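Arginase (Glaciozyma antarctica, PDB 5YNL) probably hydrolyses L-arginine to L-ornithine and urea, as other arginases do with a pair of manganese ions. Local coordinates at residues Pro50-Pro55 with Leu323-Asp328; Gly59-Pro64 with Asp136-His141; Gly152-Leu157 with Ile329-Pro334; Val177-Asp182 with Asp286-Asp291. All blocks are in the same frame, centred on the assembly; numbering follows the deposited sequence. Where two conformers were deposited one is given.

Interaction 1. Residues Pro50-Pro55 with Leu323-Asp328; sequences PFLATP and LLVSLD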
loop_
_atom_site.group_PDB
_atom_site.type_symbol
_atom_site.label_atom_id
_atom_site.label_comp_id
_atom_site.label_asym_id
_atom_site.label_seq_id
_atom_site.Cartn_x
_atom_site.Cartn_y
_atom_site.Cartn_z
ATOM N N PRO A 50 -7.011 -13.637 -12.079
ATOM C CA PRO A 50 -8.428 -14.035 -11.995
ATOM C C PRO A 50 -9.331 -12.851 -11.689
ATOM O O PRO A 50 -10.543 -13.021 -11.644
ATOM C CB PRO A 50 -8.465 -15.007 -10.800
ATOM C CG PRO A 50 -7.059 -14.937 -10.142
ATOM C CD PRO A 50 -6.312 -13.807 -10.792
ATOM N N PHE A 51 -8.750 -11.673 -11.481
ATOM C CA PHE A 51 -9.514 -10.501 -11.050
ATOM C C PHE A 51 -9.627 -9.393 -12.111
ATOM O O PHE A 51 -10.713 -8.823 -12.310
ATOM C CB PHE A 51 -8.901 -9.927 -9.761
ATOM C CG PHE A 51 -8.713 -10.949 -8.677
ATOM C CD1 PHE A 51 -9.800 -11.664 -8.179
ATOM C CD2 PHE A 51 -7.451 -11.204 -8.158
ATOM C CE1 PHE A 51 -9.621 -12.617 -7.173
ATOM C CE2 PHE A 51 -7.265 -12.143 -7.160
ATOM C CZ PHE A 51 -8.348 -12.857 -6.664
ATOM N N LEU A 52 -8.513 -9.093 -12.782
ATOM C CA LEU A 52 -8.428 -7.925 -13.675
ATOM C C LEU A 52 -9.258 -8.005 -14.959
ATOM O O LEU A 52 -9.678 -9.080 -15.374
ATOM C CB LEU A 52 -6.964 -7.626 -14.037
ATOM C CG LEU A 52 -6.233 -6.574 -13.206
ATOM C CD1 LEU A 52 -6.951 -6.321 -11.902
ATOM C CD2 LEU A 52 -4.803 -7.010 -12.929
ATOM N N ALA A 53 -9.474 -6.847 -15.583
ATOM C CA ALA A 53 -10.229 -6.746 -16.835
ATOM C C ALA A 53 -9.369 -7.121 -18.038
ATOM O O ALA A 53 -8.198 -6.695 -18.140
ATOM C CB ALA A 53 -10.800 -5.348 -17.011
ATOM N N THR A 54 -9.981 -7.895 -18.941
ATOM C CA THR A 54 -9.314 -8.523 -20.081
ATOM C C THR A 54 -8.564 -7.552 -20.986
ATOM O O THR A 54 -7.578 -7.944 -21.612
ATOM C CB THR A 54 -10.286 -9.367 -20.921
ATOM N N PRO A 55 -9.062 -6.306 -21.120
ATOM C CA PRO A 55 -8.097 -5.281 -21.560
ATOM C C PRO A 55 -7.352 -4.608 -20.373
ATOM O O PRO A 55 -7.896 -3.692 -19.744
ATOM C CB PRO A 55 -8.965 -4.284 -22.350
ATOM C CG PRO A 55 -10.368 -4.529 -21.901
ATOM C CD PRO A 55 -10.461 -5.946 -21.430
ATOM N N LEU A 323 -1.980 -12.005 -8.259
ATOM C CA LEU A 323 -3.080 -11.688 -7.335
ATOM C C LEU A 323 -3.229 -10.183 -7.053
ATOM O O LEU A 323 -4.219 -9.745 -6.464
ATOM C CB LEU A 323 -2.929 -12.471 -6.025
ATOM C CG LEU A 323 -2.780 -13.997 -6.198
ATOM C CD1 LEU A 323 -2.149 -14.642 -4.965
ATOM C CD2 LEU A 323 -4.113 -14.655 -6.506
ATOM N N LEU A 324 -2.250 -9.387 -7.474
ATOM C CA LEU A 324 -2.259 -7.958 -7.147
ATOM C C LEU A 324 -3.391 -7.171 -7.852
ATOM O O LEU A 324 -3.516 -7.200 -9.074
ATOM C CB LEU A 324 -0.902 -7.349 -7.484
ATOM C CG LEU A 324 -0.714 -5.861 -7.190
ATOM C CD1 LEU A 324 -0.436 -5.647 -5.696
ATOM C CD2 LEU A 324 0.429 -5.302 -8.059
ATOM N N VAL A 325 -4.205 -6.464 -7.077
ATOM C CA VAL A 325 -5.204 -5.583 -7.673
ATOM C C VAL A 325 -4.959 -4.114 -7.326
ATOM O O VAL A 325 -5.370 -3.229 -8.068
ATOM C CB VAL A 325 -6.634 -5.966 -7.268
ATOM C CG1 VAL A 325 -7.009 -7.340 -7.843
ATOM C CG2 VAL A 325 -6.774 -5.953 -5.741
ATOM N N SER A 326 -4.276 -3.857 -6.214
ATOM C CA SER A 326 -3.986 -2.490 -5.797
ATOM C C SER A 326 -2.587 -2.312 -5.258
ATOM O O SER A 326 -2.089 -3.144 -4.488
ATOM C CB SER A 326 -4.979 -2.002 -4.749
ATOM O OG SER A 326 -6.132 -1.490 -5.368
ATOM N N LEU A 327 -1.979 -1.204 -5.665
ATOM C CA LEU A 327 -0.619 -0.846 -5.303
ATOM C C LEU A 327 -0.586 0.603 -4.834
ATOM O O LEU A 327 -0.993 1.512 -5.588
ATOM C CB LEU A 327 0.276 -0.972 -6.540
ATOM C CG LEU A 327 1.695 -0.406 -6.471
ATOM C CD1 LEU A 327 2.518 -1.178 -5.438
ATOM C CD2 LEU A 327 2.321 -0.473 -7.835
ATOM N N ASP A 328 -0.123 0.823 -3.603
ATOM C CA ASP A 328 0.185 2.172 -3.155
ATOM C C ASP A 328 1.704 2.367 -3.173
ATOM O O ASP A 328 2.457 1.487 -2.717
ATOM C CB ASP A 328 -0.262 2.412 -1.717
ATOM C CG ASP A 328 -1.679 1.982 -1.443
ATOM O OD1 ASP A 328 -2.511 1.886 -2.376
ATOM O OD2 ASP A 328 -1.950 1.762 -0.245
#

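Interaction 2. Residues Gly59-Pro64 with Asp136-His141; sequences GIVGCP and DRVYAH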
loop_
_atom_site.group_PDB
_atom_site.type_symbol
_atom_site.label_atom_id
_atom_site.label_comp_id
_atom_site.label_asym_id
_atom_site.label_seq_id
_atom_site.Cartn_x
_atom_site.Cartn_y
_atom_site.Cartn_z
ATOM N N GLY A 59 -5.060 1.913 -13.179
ATOM C CA GLY A 59 -5.679 3.123 -12.675
ATOM C C GLY A 59 -4.641 3.925 -11.918
ATOM O O GLY A 59 -3.863 3.374 -11.126
ATOM N N ILE A 60 -4.610 5.227 -12.155
ATOM C CA ILE A 60 -3.620 6.049 -11.487
ATOM C C ILE A 60 -4.293 7.139 -10.669
ATOM O O ILE A 60 -5.015 7.982 -11.223
ATOM C CB ILE A 60 -2.608 6.647 -12.496
ATOM C CG1 ILE A 60 -1.708 5.534 -13.046
ATOM C CG2 ILE A 60 -1.758 7.729 -11.836
ATOM C CD1 ILE A 60 -0.693 6.010 -14.027
ATOM N N VAL A 61 -4.082 7.109 -9.351
ATOM C CA VAL A 61 -4.576 8.199 -8.512
ATOM C C VAL A 61 -3.452 8.792 -7.663
ATOM O O VAL A 61 -2.827 8.104 -6.848
ATOM C CB VAL A 61 -5.885 7.844 -7.687
ATOM C CG1 VAL A 61 -6.598 6.593 -8.238
ATOM C CG2 VAL A 61 -5.616 7.703 -6.206
ATOM N N GLY A 62 -3.158 10.069 -7.905
ATOM C CA GLY A 62 -2.143 10.753 -7.132
ATOM C C GLY A 62 -2.787 11.613 -6.069
ATOM O O GLY A 62 -3.810 12.254 -6.321
ATOM N N CYS A 63 -2.202 11.616 -4.876
ATOM C CA CYS A 63 -2.629 12.515 -3.813
ATOM C C CYS A 63 -1.434 13.076 -3.039
ATOM O O CYS A 63 -0.818 12.371 -2.234
ATOM C CB CYS A 63 -3.595 11.817 -2.863
ATOM S SG CYS A 63 -3.793 12.695 -1.283
ATOM N N PRO A 64 -1.119 14.355 -3.275
ATOM C CA PRO A 64 0.068 15.032 -2.736
ATOM C C PRO A 64 -0.015 15.376 -1.245
ATOM O O PRO A 64 0.773 16.212 -0.797
ATOM C CB PRO A 64 0.122 16.346 -3.533
ATOM C CG PRO A 64 -0.886 16.213 -4.634
ATOM C CD PRO A 64 -1.907 15.237 -4.147
ATOM N N ASP A 136 -12.866 6.990 -2.818
ATOM C CA ASP A 136 -13.824 7.002 -3.910
ATOM C C ASP A 136 -13.133 6.761 -5.254
ATOM O O ASP A 136 -13.571 5.912 -6.040
ATOM C CB ASP A 136 -14.606 8.326 -3.934
ATOM C CG ASP A 136 -15.492 8.513 -2.709
ATOM O OD1 ASP A 136 -16.105 7.521 -2.250
ATOM O OD2 ASP A 136 -15.574 9.657 -2.210
ATOM N N ARG A 137 -12.052 7.497 -5.513
ATOM C CA ARG A 137 -11.366 7.424 -6.807
ATOM C C ARG A 137 -10.774 6.036 -7.008
ATOM O O ARG A 137 -10.793 5.485 -8.114
ATOM C CB ARG A 137 -10.273 8.493 -6.912
ATOM C CG ARG A 137 -10.776 9.918 -6.733
ATOM C CD ARG A 137 -9.667 10.846 -6.227
ATOM N NE ARG A 137 -8.589 11.042 -7.196
ATOM C CZ ARG A 137 -7.444 11.673 -6.928
ATOM N NH1 ARG A 137 -6.512 11.805 -7.869
ATOM N NH2 ARG A 137 -7.228 12.165 -5.716
ATOM N N VAL A 138 -10.262 5.474 -5.918
ATOM C CA VAL A 138 -9.696 4.135 -5.921
ATOM C C VAL A 138 -10.774 3.104 -6.250
ATOM O O VAL A 138 -10.552 2.212 -7.071
ATOM C CB VAL A 138 -9.008 3.832 -4.578
ATOM C CG1 VAL A 138 -8.748 2.351 -4.425
ATOM C CG2 VAL A 138 -7.715 4.636 -4.463
ATOM N N TYR A 139 -11.952 3.247 -5.644
ATOM C CA TYR A 139 -13.047 2.322 -5.943
ATOM C C TYR A 139 -13.475 2.417 -7.403
ATOM O O TYR A 139 -13.706 1.390 -8.050
ATOM C CB TYR A 139 -14.270 2.521 -5.038
ATOM C CG TYR A 139 -15.377 1.576 -5.427
ATOM C CD1 TYR A 139 -15.298 0.222 -5.126
ATOM C CD2 TYR A 139 -16.482 2.024 -6.134
ATOM C CE1 TYR A 139 -16.303 -0.658 -5.500
ATOM C CE2 TYR A 139 -17.493 1.152 -6.515
ATOM C CZ TYR A 139 -17.397 -0.183 -6.195
ATOM O OH TYR A 139 -18.394 -1.044 -6.571
ATOM N N ALA A 140 -13.579 3.650 -7.906
ATOM C CA ALA A 140 -13.922 3.906 -9.305
ATOM C C ALA A 140 -13.058 3.056 -10.227
ATOM O O ALA A 140 -13.562 2.295 -11.043
ATOM C CB ALA A 140 -13.745 5.381 -9.628
ATOM N N HIS A 141 -11.747 3.188 -10.082
ATOM C CA HIS A 141 -10.810 2.317 -10.781
ATOM C C HIS A 141 -10.994 0.843 -10.389
ATOM O O HIS A 141 -11.058 -0.022 -11.259
ATOM C CB HIS A 141 -9.370 2.783 -10.543
ATOM C CG HIS A 141 -9.080 4.139 -11.110
ATOM N ND1 HIS A 141 -8.655 4.325 -12.405
ATOM C CD2 HIS A 141 -9.177 5.373 -10.561
ATOM C CE1 HIS A 141 -8.483 5.620 -12.629
ATOM N NE2 HIS A 141 -8.795 6.274 -11.528
HETATM O O HOH W 1 -8.053 9.346 -12.201
HETATM O O HOH W 2 -7.095 10.631 -10.609
#

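Interaction 3. Residues Gly152-Leu157 with Ile329-Pro334; sequences GGDHSL and IMEINP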
loop_
_atom_site.group_PDB
_atom_site.type_symbol
_atom_site.label_atom_id
_atom_site.label_comp_id
_atom_site.label_asym_id
_atom_site.label_seq_id
_atom_site.Cartn_x
_atom_site.Cartn_y
_atom_site.Cartn_z
ATOM N N GLY A 152 1.275 8.295 -3.569
ATOM C CA GLY A 152 0.980 9.124 -2.433
ATOM C C GLY A 152 2.059 10.026 -1.881
ATOM O O GLY A 152 3.274 9.935 -2.180
ATOM N N GLY A 153 1.558 10.953 -1.081
ATOM C CA GLY A 153 2.315 11.475 0.015
ATOM C C GLY A 153 2.111 10.467 1.133
ATOM O O GLY A 153 2.577 9.325 1.070
ATOM N N ASP A 154 1.349 10.888 2.131
ATOM C CA ASP A 154 1.322 10.247 3.429
ATOM C C ASP A 154 0.703 8.854 3.424
ATOM O O ASP A 154 -0.207 8.578 2.657
ATOM C CB ASP A 154 0.551 11.138 4.383
ATOM C CG ASP A 154 0.756 10.753 5.798
ATOM O OD1 ASP A 154 1.750 11.238 6.378
ATOM O OD2 ASP A 154 -0.055 9.953 6.322
ATOM N N HIS A 155 1.198 7.979 4.289
ATOM C CA HIS A 155 0.649 6.633 4.375
ATOM C C HIS A 155 -0.767 6.587 5.005
ATOM O O HIS A 155 -1.519 5.638 4.773
ATOM C CB HIS A 155 1.633 5.662 5.051
ATOM C CG HIS A 155 1.522 4.246 4.553
ATOM N ND1 HIS A 155 2.392 3.247 4.933
ATOM C CD2 HIS A 155 0.631 3.671 3.710
ATOM C CE1 HIS A 155 2.059 2.119 4.327
ATOM N NE2 HIS A 155 0.990 2.350 3.587
ATOM N N SER A 156 -1.150 7.621 5.753
ATOM C CA SER A 156 -2.524 7.688 6.268
ATOM C C SER A 156 -3.547 7.622 5.135
ATOM O O SER A 156 -4.710 7.251 5.355
ATOM C CB SER A 156 -2.762 8.931 7.144
ATOM O OG SER A 156 -2.516 10.153 6.448
ATOM N N LEU A 157 -3.106 7.981 3.925
ATOM C CA LEU A 157 -3.938 7.892 2.724
ATOM C C LEU A 157 -4.369 6.444 2.448
ATOM O O LEU A 157 -5.334 6.211 1.688
ATOM C CB LEU A 157 -3.196 8.438 1.511
ATOM C CG LEU A 157 -3.175 9.934 1.227
ATOM C CD1 LEU A 157 -3.482 10.781 2.467
ATOM C CD2 LEU A 157 -1.829 10.309 0.642
ATOM N N ILE A 329 2.150 3.515 -3.665
ATOM C CA ILE A 329 3.548 3.888 -3.543
ATOM C C ILE A 329 3.534 5.201 -2.759
ATOM O O ILE A 329 3.227 6.268 -3.329
ATOM C CB ILE A 329 4.192 4.140 -4.919
ATOM C CG1 ILE A 329 4.004 2.941 -5.851
ATOM C CG2 ILE A 329 5.673 4.550 -4.763
ATOM C CD1 ILE A 329 4.964 1.778 -5.619
ATOM N N MET A 330 3.842 5.143 -1.465
ATOM C CA MET A 330 3.595 6.289 -0.602
ATOM C C MET A 330 4.881 7.022 -0.191
ATOM O O MET A 330 5.986 6.477 -0.306
ATOM C CB MET A 330 2.834 5.815 0.642
ATOM C CG MET A 330 1.507 5.104 0.358
ATOM S SD MET A 330 0.146 6.148 -0.232
ATOM C CE MET A 330 -1.263 5.134 0.221
ATOM N N GLU A 331 4.728 8.249 0.293
ATOM C CA GLU A 331 5.847 9.033 0.819
ATOM C C GLU A 331 7.060 9.117 -0.112
ATOM O O GLU A 331 8.205 9.017 0.323
ATOM C CB GLU A 331 6.239 8.561 2.223
ATOM C CG GLU A 331 5.151 8.829 3.262
ATOM C CD GLU A 331 5.607 8.608 4.703
ATOM O OE1 GLU A 331 6.765 8.973 5.046
ATOM O OE2 GLU A 331 4.786 8.081 5.496
ATOM N N ILE A 332 6.776 9.335 -1.393
ATOM C CA ILE A 332 7.785 9.367 -2.446
ATOM C C ILE A 332 8.830 10.474 -2.231
ATOM O O ILE A 332 10.029 10.211 -2.311
ATOM C CB ILE A 332 7.116 9.488 -3.834
ATOM C CG1 ILE A 332 6.379 8.190 -4.181
ATOM C CG2 ILE A 332 8.137 9.837 -4.908
ATOM C CD1 ILE A 332 5.197 8.382 -5.103
ATOM N N ASN A 333 8.372 11.694 -1.958
ATOM C CA ASN A 333 9.240 12.837 -1.619
ATOM C C ASN A 333 10.422 13.132 -2.549
ATOM O O ASN A 333 11.483 12.533 -2.413
ATOM C CB ASN A 333 9.695 12.773 -0.154
ATOM C CG ASN A 333 8.806 13.594 0.759
ATOM O OD1 ASN A 333 8.417 14.715 0.419
ATOM N ND2 ASN A 333 8.468 13.036 1.918
ATOM N N PRO A 334 10.249 14.129 -3.434
ATOM C CA PRO A 334 11.050 14.452 -4.626
ATOM C C PRO A 334 12.545 14.608 -4.389
ATOM O O PRO A 334 13.146 15.381 -5.132
ATOM C CB PRO A 334 10.468 15.796 -5.083
ATOM C CG PRO A 334 9.864 16.398 -3.854
ATOM C CD PRO A 334 9.314 15.215 -3.094
#

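Interaction 4. Residues Val177-Asp182 with Asp286-Asp291; sequences VDAHAD and DVDALD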
loop_
_atom_site.group_PDB
_atom_site.type_symbol
_atom_site.label_atom_id
_atom_site.label_comp_id
_atom_site.label_asym_id
_atom_site.label_seq_id
_atom_site.Cartn_x
_atom_site.Cartn_y
_atom_site.Cartn_z
ATOM N N VAL A 177 4.074 -2.339 3.658
ATOM C CA VAL A 177 5.521 -2.201 3.707
ATOM C C VAL A 177 5.888 -0.806 4.222
ATOM O O VAL A 177 5.620 0.219 3.571
ATOM C CB VAL A 177 6.150 -2.471 2.330
ATOM C CG1 VAL A 177 7.691 -2.336 2.404
ATOM C CG2 VAL A 177 5.743 -3.874 1.817
ATOM N N ASP A 178 6.495 -0.767 5.410
ATOM C CA ASP A 178 6.683 0.493 6.133
ATOM C C ASP A 178 7.578 0.234 7.326
ATOM O O ASP A 178 7.642 -0.892 7.837
ATOM C CB ASP A 178 5.320 1.036 6.612
ATOM C CG ASP A 178 5.345 2.530 6.933
ATOM O OD1 ASP A 178 6.196 2.948 7.746
ATOM O OD2 ASP A 178 4.518 3.289 6.381
ATOM N N ALA A 179 8.296 1.276 7.737
ATOM C CA ALA A 179 9.101 1.221 8.951
ATOM C C ALA A 179 8.184 1.341 10.159
ATOM O O ALA A 179 8.580 1.032 11.289
ATOM C CB ALA A 179 10.124 2.347 8.948
ATOM N N HIS A 180 6.958 1.806 9.909
ATOM C CA HIS A 180 5.998 2.105 10.969
ATOM C C HIS A 180 4.741 1.267 10.853
ATOM O O HIS A 180 4.242 1.038 9.756
ATOM C CB HIS A 180 5.590 3.574 10.901
ATOM C CG HIS A 180 6.736 4.511 10.758
ATOM N ND1 HIS A 180 7.806 4.519 11.637
ATOM C CD2 HIS A 180 6.999 5.472 9.842
ATOM C CE1 HIS A 180 8.664 5.447 11.269
ATOM N NE2 HIS A 180 8.198 6.043 10.179
ATOM N N ALA A 181 4.206 0.852 11.996
ATOM C CA ALA A 181 2.969 0.071 12.020
ATOM C C ALA A 181 1.723 0.930 11.776
ATOM O O ALA A 181 0.695 0.406 11.352
ATOM C CB ALA A 181 2.841 -0.725 13.329
ATOM N N ASP A 182 1.817 2.235 12.044
ATOM C CA ASP A 182 0.685 3.157 11.863
ATOM C C ASP A 182 -0.653 2.608 12.426
ATOM O O ASP A 182 -1.714 2.755 11.805
ATOM C CB ASP A 182 0.524 3.533 10.376
ATOM C CG ASP A 182 1.701 4.330 9.828
ATOM O OD1 ASP A 182 2.452 4.932 10.618
ATOM O OD2 ASP A 182 1.863 4.376 8.590
ATOM N N ASP A 286 5.383 1.917 1.313
ATOM C CA ASP A 286 5.850 3.223 1.723
ATOM C C ASP A 286 7.332 3.231 1.514
ATOM O O ASP A 286 8.041 2.362 2.009
ATOM C CB ASP A 286 5.569 3.471 3.196
ATOM C CG ASP A 286 5.845 4.893 3.599
ATOM O OD1 ASP A 286 7.017 5.325 3.522
ATOM O OD2 ASP A 286 4.885 5.599 3.981
ATOM N N VAL A 287 7.798 4.231 0.785
ATOM C CA VAL A 287 9.198 4.368 0.422
ATOM C C VAL A 287 10.105 4.659 1.627
ATOM O O VAL A 287 11.302 4.405 1.563
ATOM C CB VAL A 287 9.310 5.391 -0.713
ATOM C CG1 VAL A 287 10.738 5.678 -1.095
ATOM C CG2 VAL A 287 8.560 4.850 -1.909
ATOM N N ASP A 288 9.538 5.132 2.738
ATOM C CA ASP A 288 10.328 5.294 3.966
ATOM C C ASP A 288 10.841 3.962 4.567
ATOM O O ASP A 288 11.658 3.962 5.495
ATOM C CB ASP A 288 9.618 6.197 5.008
ATOM C CG ASP A 288 8.699 5.429 5.992
ATOM O OD1 ASP A 288 8.320 4.249 5.757
ATOM O OD2 ASP A 288 8.324 6.043 7.025
ATOM N N ALA A 289 10.374 2.833 4.034
ATOM C CA ALA A 289 10.897 1.547 4.486
ATOM C C ALA A 289 12.250 1.273 3.840
ATOM O O ALA A 289 12.966 0.347 4.266
ATOM C CB ALA A 289 9.911 0.404 4.225
ATOM N N LEU A 290 12.587 2.072 2.824
ATOM C CA LEU A 290 13.783 1.826 2.036
ATOM C C LEU A 290 15.004 2.581 2.559
ATOM O O LEU A 290 14.902 3.383 3.498
ATOM C CB LEU A 290 13.569 2.220 0.568
ATOM C CG LEU A 290 12.664 1.396 -0.344
ATOM C CD1 LEU A 290 12.647 2.030 -1.737
ATOM C CD2 LEU A 290 13.131 -0.052 -0.429
ATOM N N ASP A 291 16.150 2.289 1.941
ATOM C CA ASP A 291 17.386 3.054 2.077
ATOM C C ASP A 291 17.950 3.370 0.679
ATOM O O ASP A 291 17.749 2.588 -0.274
ATOM C CB ASP A 291 18.434 2.247 2.857
ATOM C CG ASP A 291 18.262 2.350 4.349
ATOM O OD1 ASP A 291 17.379 3.119 4.783
ATOM O OD2 ASP A 291 19.020 1.681 5.089
#

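Interaction 1. Residues Pro50-Pro55 with Leu323-Asp328
Leu323 meets Phe51 at the start of the contact, where CD2 of the leucine stands 4.1 Å from Phe51 CE2 and the two side chains approach at a slant. The carbonyl oxygen of the same leucine also comes near the ring, obliquely, Leu323 O lying 3.9 Å from Phe51 CD2, a van der Waals approach rather than a bond. Leu324, whose side chain leaves CA away from the arm and packs on the flanking strands, offers its backbone instead: its O is 4.1 Å from Leu52 CD2. Val325 is the hub. Its CG1, anti to its own carbonyl carbon (chi1 -66°), lies 3.7 Å from Phe51 CB and passes the aromatic side chain at roughly a right angle, while the same methyl is 4.2 Å from Leu52 CD1. The ring therefore borders the base of the strand between Leu323 and Val325, with Pro50 CG over the rim of one of its faces. Farther along, Ser326 and Asp328 turn to other partners, bonding to Thr165 and Thr161 of helix 158-168. Strand 324-330 is a central strand of the parallel sheet, and the backbone of Val325 is bonded to Thr148 and Ile281 on its flanks. No hydrogen bond joins 50-55 to 323-328: the N-terminal arm is held by hydrophobic packing of four side chains, Phe51 and Leu52 against Leu323 and Val325, fixed by shape and not by bond direction.

Interaction 2. Residues Gly59-Pro64 with Asp136-His141
Arg137 reaches from the helix to the strand and gives one hydrogen bond, NH1 to Gly62 O at 3.1 Å, bent to 144° at the hydrogen and tilted out of both the carbonyl and the guanidinium planes. Its chain leaves CA with CG anti to the carbonyl carbon and folds at chi3 (66°), which swings the guanidinium over the strand and places one face above Val61 CB. NH2 has its own mate in a salt bridge to Asp133, so the flat group is gripped from two ends. Water 2 lies in its plane, accepting from NH1 and giving a weak bond to Ile60 O. His141 lies at the other end of the contact. With CG anti to its carbonyl carbon, the ring comes down on the backbone so that Gly59 C and Ile60 N lie over one face; ND1 is 3.2 Å from Gly59 CA, a position where a side chain on residue 59 would collide with the ring. ND1 bonds to Gln146, and NE2 meets water 1 at the ring edge, 3.2 Å away. Between these two polar groups Val61 forms the apolar centre, CG1 3.7 Å from His141 CD2 and CG2 4.1 Å from Val138 CG2. Helix 124-142 runs antiparallel to strand 57-63, their local axes 8.7 Å apart at 173°. Val138 also packs on Thr161 and Thr165 of helix 158-168, and Ile60, on the other side of the strand, touches Val97 and Phe99 of strand 96-99.

Interaction 3. Residues Gly152-Leu157 with Ile329-Pro334
Met330 threads its side chain beneath the Gly152-Leu157 turn, touching it with every atom from CB outward. CB sits 3.5 Å from Gly153 O. CG packs against the imidazole of His155, 3.7 Å from CD2, the two side chains crossing at about a right angle. A bend at chi2 (-72°) then carries SD under the backbone, 3.8 Å from Gly152 CA and near Asp154 O, and CE ends 4.0 Å from Leu157 CB. The sulfur occupies the space where a side chain on residue 152 would begin, so the glycine lets the two chains come this close. Cutting Met330 back to alanine is likely to open a gap beneath the turn and deprive His155 CD2 and Leu157 CB of their packing partner. Backbone bonds hold the edges: Gly152 N to Ile329 O is 2.8 Å long and nearly straight at 176°, and Glu331 N also points to Gly153 O, although the modelled length is too short to be trusted. Glu331 lays CG 3.4 Å from Gly153 O and sends OE2 on to His195 NE2. In the turn itself, Asp154 OD2 accepts from Ser156 N, forming an Asx turn, while both ring nitrogens of His155 are bonded, ND1 to Asp178 and NE2 to Ser284, and its ring stacks with Trp176. Strands 147-152 and 324-330, neighbours in the parallel sheet, end here side by side, the first leading into helix 158-168; Met330 bonds through its backbone to Phe285 and Val287 beside it, and Ile332 leans on Leu81 of helix 77-83.

Interaction 4. Residues Val177-Asp182 with Asp286-Asp291
Asp178, Asp286 and Asp288 bring three carboxylates together where VDAHAD and DVDALD, two arginase signatures, meet at the ends of neighbouring parallel strands; in relatives these loops bind the two manganese ions, consistent with the same role here. Hydrogen bonding across the contact is by backbone: Asp286 N gives to Val177 O at 2.8 Å, in the carbonyl plane, between the last residues of the two strands. Two Asx turns shape the loops, Asp178 OD1 taking His180 N at 2.6 Å and Asp286 OD1 taking Asp288 N. The close carboxylate pairs set acceptor against acceptor and so are not hydrogen bonds. Asp178, its CG anti to the backbone N (chi1 -160°), sets OD2 3.4 Å from Asp286 OD2 and OD1 3.2 Å from Asp288 OD1, the latter two planes 85° apart. Asp178 OD2 also accepts from His155 ND1, the GGDHS histidine, in relatives itself a manganese ligand. Were Asp178 replaced by alanine, His180 N and His155 ND1 would probably lose their acceptor and the turn be free to shift. Apolar packing accompanies this, with Ala289 CB 4.0 Å from Val177 CG1 and 3.8 Å from Asp178 CA. His180 bonds to Asp235 O through ND1, while NE2 lies 3.2 Å from Asp288 OD2 at an angle too poor for a bond; Ala179 CB sits over the centre of the imidazole face.

All four contacts gather round one eight-stranded parallel sheet, strand order 2-1-3-8-7-4-5-6, the alpha/beta fold of the arginases. Interactions 1 and 3 share strand 324-330 but lie about 21 Å apart, centre to centre: one packs the N-terminal arm at its start, the other joins loops at its end. Along the chain interaction 1 spans interactions 2 and 4 and crosses interaction 3; interaction 2 closes before interaction 3 opens, and interaction 4 falls within the span of interaction 3. Interaction 2 touches interaction 3 through Cys63, near Gly153 and Leu157. Interactions 3 and 4, centres about 10 Å apart, meet at His155 and Asp178, so the probable metal site draws on loops distant in sequence.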